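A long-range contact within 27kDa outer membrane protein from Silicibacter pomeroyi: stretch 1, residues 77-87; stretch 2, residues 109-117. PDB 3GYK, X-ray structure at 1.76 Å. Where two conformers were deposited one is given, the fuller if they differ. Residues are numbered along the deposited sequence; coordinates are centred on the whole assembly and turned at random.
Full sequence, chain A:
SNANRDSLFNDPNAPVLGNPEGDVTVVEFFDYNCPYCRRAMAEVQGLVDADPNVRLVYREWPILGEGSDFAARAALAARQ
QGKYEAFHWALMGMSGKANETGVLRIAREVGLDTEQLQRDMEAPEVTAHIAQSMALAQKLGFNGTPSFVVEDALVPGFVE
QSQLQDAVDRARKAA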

# COMPACT_ATOMS: atom_id res chain seq x y z
N ALA A 77 0.47 -1.25 -12.11
CA ALA A 77 0.07 -1.79 -13.41
C ALA A 77 -0.79 -3.06 -13.30
O ALA A 77 -1.65 -3.31 -14.17
CB ALA A 77 1.31 -2.05 -14.33
N ALA A 78 -0.57 -3.86 -12.26
CA ALA A 78 -1.32 -5.10 -12.08
C ALA A 78 -2.82 -4.86 -11.87
O ALA A 78 -3.64 -5.78 -12.04
CB ALA A 78 -0.75 -5.94 -10.94
N ARG A 79 -3.19 -3.64 -11.51
CA ARG A 79 -4.63 -3.31 -11.42
C ARG A 79 -5.34 -3.56 -12.74
O ARG A 79 -6.52 -3.96 -12.76
CB ARG A 79 -4.83 -1.86 -10.98
CG ARG A 79 -4.35 -1.58 -9.55
CD ARG A 79 -4.42 -0.10 -9.20
NE ARG A 79 -3.64 0.77 -10.10
CZ ARG A 79 -3.67 2.10 -10.03
NH1 ARG A 79 -4.41 2.68 -9.10
NH2 ARG A 79 -2.98 2.83 -10.91
N GLN A 80 -4.63 -3.36 -13.86
CA GLN A 80 -5.23 -3.52 -15.18
C GLN A 80 -5.58 -4.96 -15.48
O GLN A 80 -6.38 -5.24 -16.38
CB GLN A 80 -4.33 -2.94 -16.28
CG GLN A 80 -3.99 -1.46 -16.11
CD GLN A 80 -5.21 -0.64 -15.72
OE1 GLN A 80 -6.24 -0.69 -16.40
NE2 GLN A 80 -5.11 0.12 -14.61
N GLN A 81 -5.00 -5.88 -14.71
CA GLN A 81 -5.22 -7.31 -14.88
C GLN A 81 -5.99 -7.89 -13.70
O GLN A 81 -6.16 -9.10 -13.61
CB GLN A 81 -3.89 -8.04 -15.07
CG GLN A 81 -3.25 -7.75 -16.43
CD GLN A 81 -1.95 -8.47 -16.63
OE1 GLN A 81 -1.91 -9.71 -16.60
NE2 GLN A 81 -0.87 -7.72 -16.87
N GLY A 82 -6.45 -7.00 -12.82
CA GLY A 82 -7.31 -7.39 -11.71
C GLY A 82 -6.58 -8.18 -10.66
O GLY A 82 -7.20 -8.97 -9.94
N LYS A 83 -5.28 -7.95 -10.54
CA LYS A 83 -4.45 -8.79 -9.70
C LYS A 83 -3.59 -7.99 -8.72
O LYS A 83 -2.59 -8.50 -8.22
CB LYS A 83 -3.56 -9.70 -10.57
CG LYS A 83 -4.30 -10.86 -11.23
CD LYS A 83 -3.35 -11.69 -12.11
CE LYS A 83 -3.95 -13.03 -12.45
NZ LYS A 83 -4.98 -12.89 -13.53
N TYR A 84 -3.99 -6.74 -8.43
CA TYR A 84 -3.23 -5.88 -7.51
C TYR A 84 -2.99 -6.55 -6.15
O TYR A 84 -1.85 -6.66 -5.69
CB TYR A 84 -3.88 -4.48 -7.33
CG TYR A 84 -3.05 -3.65 -6.38
CD1 TYR A 84 -1.92 -2.96 -6.84
CD2 TYR A 84 -3.34 -3.62 -5.00
CE1 TYR A 84 -1.14 -2.20 -5.96
CE2 TYR A 84 -2.56 -2.89 -4.12
CZ TYR A 84 -1.45 -2.21 -4.61
OH TYR A 84 -0.66 -1.51 -3.75
N GLU A 85 -4.07 -6.98 -5.49
CA GLU A 85 -3.93 -7.50 -4.14
C GLU A 85 -3.01 -8.74 -4.08
O GLU A 85 -2.11 -8.80 -3.23
CB GLU A 85 -5.30 -7.82 -3.50
CG GLU A 85 -5.16 -8.27 -2.05
CD GLU A 85 -6.48 -8.46 -1.30
OE1 GLU A 85 -7.54 -7.99 -1.80
OE2 GLU A 85 -6.44 -9.11 -0.22
N ALA A 86 -3.24 -9.71 -4.97
CA ALA A 86 -2.45 -10.94 -4.95
C ALA A 86 -0.98 -10.60 -5.21
O ALA A 86 -0.07 -11.16 -4.57
CB ALA A 86 -2.95 -11.91 -6.00
N PHE A 87 -0.75 -9.66 -6.13
CA PHE A 87 0.62 -9.27 -6.49
C PHE A 87 1.31 -8.54 -5.33
O PHE A 87 2.48 -8.82 -5.00
CB PHE A 87 0.59 -8.42 -7.77
CG PHE A 87 1.94 -8.22 -8.44
CD1 PHE A 87 2.98 -9.14 -8.32
CD2 PHE A 87 2.13 -7.09 -9.25
CE1 PHE A 87 4.21 -8.93 -8.98
CE2 PHE A 87 3.34 -6.86 -9.91
CZ PHE A 87 4.38 -7.80 -9.78
N GLU A 109 4.51 -15.78 -11.23
CA GLU A 109 3.98 -16.64 -10.16
C GLU A 109 2.51 -16.36 -9.84
O GLU A 109 1.74 -17.30 -9.61
CB GLU A 109 4.82 -16.53 -8.89
CG GLU A 109 6.17 -17.20 -9.00
CD GLU A 109 6.84 -17.46 -7.65
OE1 GLU A 109 6.31 -17.07 -6.59
OE2 GLU A 109 7.92 -18.10 -7.66
N VAL A 110 2.12 -15.09 -9.88
CA VAL A 110 0.72 -14.70 -9.60
C VAL A 110 -0.16 -14.69 -10.86
O VAL A 110 -1.34 -14.35 -10.80
CB VAL A 110 0.58 -13.37 -8.80
CG1 VAL A 110 1.36 -13.43 -7.50
CG2 VAL A 110 0.98 -12.15 -9.62
N GLY A 111 0.43 -15.04 -11.99
CA GLY A 111 -0.34 -15.22 -13.21
C GLY A 111 -0.52 -13.99 -14.08
O GLY A 111 -1.40 -13.97 -14.95
N LEU A 112 0.31 -12.98 -13.86
CA LEU A 112 0.31 -11.80 -14.71
C LEU A 112 0.98 -12.06 -16.06
O LEU A 112 1.96 -12.81 -16.15
CB LEU A 112 1.01 -10.64 -14.02
CG LEU A 112 0.24 -10.07 -12.83
CD1 LEU A 112 1.18 -9.26 -11.93
CD2 LEU A 112 -0.94 -9.20 -13.31
N ASP A 113 0.42 -11.44 -17.09
CA ASP A 113 1.03 -11.36 -18.42
C ASP A 113 2.08 -10.26 -18.30
O ASP A 113 1.73 -9.09 -18.16
CB ASP A 113 -0.05 -10.95 -19.42
CG ASP A 113 0.49 -10.70 -20.82
OD1 ASP A 113 1.66 -10.30 -20.99
OD2 ASP A 113 -0.29 -10.88 -21.78
N THR A 114 3.36 -10.61 -18.34
CA THR A 114 4.40 -9.61 -18.00
C THR A 114 4.68 -8.63 -19.15
O THR A 114 5.19 -7.53 -18.91
CB THR A 114 5.73 -10.28 -17.54
OG1 THR A 114 6.17 -11.18 -18.56
CG2 THR A 114 5.53 -11.06 -16.26
N GLU A 115 4.35 -9.02 -20.37
CA GLU A 115 4.48 -8.13 -21.53
C GLU A 115 3.44 -7.00 -21.44
O GLU A 115 3.75 -5.83 -21.66
CB GLU A 115 4.36 -8.93 -22.83
CG GLU A 115 5.37 -10.07 -22.95
CD GLU A 115 5.17 -10.95 -24.18
OE1 GLU A 115 4.15 -10.79 -24.89
OE2 GLU A 115 6.04 -11.80 -24.45
N GLN A 116 2.21 -7.35 -21.08
CA GLN A 116 1.17 -6.35 -20.83
C GLN A 116 1.50 -5.52 -19.58
O GLN A 116 1.38 -4.30 -19.62
CB GLN A 116 -0.20 -6.98 -20.68
CG GLN A 116 -1.30 -5.93 -20.59
CD GLN A 116 -2.60 -6.49 -20.07
OE1 GLN A 116 -2.90 -7.68 -20.27
NE2 GLN A 116 -3.39 -5.65 -19.40
N LEU A 117 1.93 -6.20 -18.51
CA LEU A 117 2.32 -5.51 -17.28
C LEU A 117 3.34 -4.42 -17.58
O LEU A 117 3.20 -3.30 -17.12
CB LEU A 117 2.90 -6.50 -16.25
CG LEU A 117 3.08 -5.98 -14.84
CD1 LEU A 117 1.71 -5.87 -14.17
CD2 LEU A 117 3.99 -6.92 -14.06

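Primary amides make versatile bridges because one group carries both a donor and an acceptor, and a single well-placed glutamine can therefore satisfy both backbone polar groups of one residue. Gln81 illustrates the principle. Its OE1 accepts a hydrogen bond from Asp113 N at 2.9 Å, while its NE2 donates to Asp113 O at 3.2 Å; with N-H...acceptor angles of 163° and 159°, both bonds are nearly straight. The two polar ends of one amide thus engage the N-H and the carbonyl of one residue, and these are the only hydrogen bonds between the two stretches.

The residue so gripped is itself a helix N-cap. Asp113 OD1 accepts from Gln116 N at 3.0 Å, and Asp113 O, besides meeting Gln81, receives the helical bond from Leu117 N at 2.9 Å. The Gln81 amide therefore docks at the very start of a helix, on a carbonyl that accepts twice.

Apolar packing supplies the second kind of interaction. Leu112 CD1 lies over one face of the Phe87 ring, 3.7 Å from its centroid and 15° off the normal, a CH-pi contact. The same methyl reaches Ala78 CB at 4.0 Å, so one methyl of the leucine touches both the ring and the alanine. Val110 CG2 approaches Phe87 CD1 at 3.8 Å. Leu117 extends the cluster, its CD1 packing 3.8 Å from Ala77 CB and its CD2 lying 4.2 Å from Phe87 CE2.

Lastly, a long aliphatic chain can pack without using its charge. Lys83 CD rests 3.7 Å from Leu112 CD2, and Lys83 CE sits 3.4 Å from Val110 O. Close by, Gly111 adopts positive phi in a Schellman motif; an ideal CB there would come within 3.5 Å of Lys83 CE.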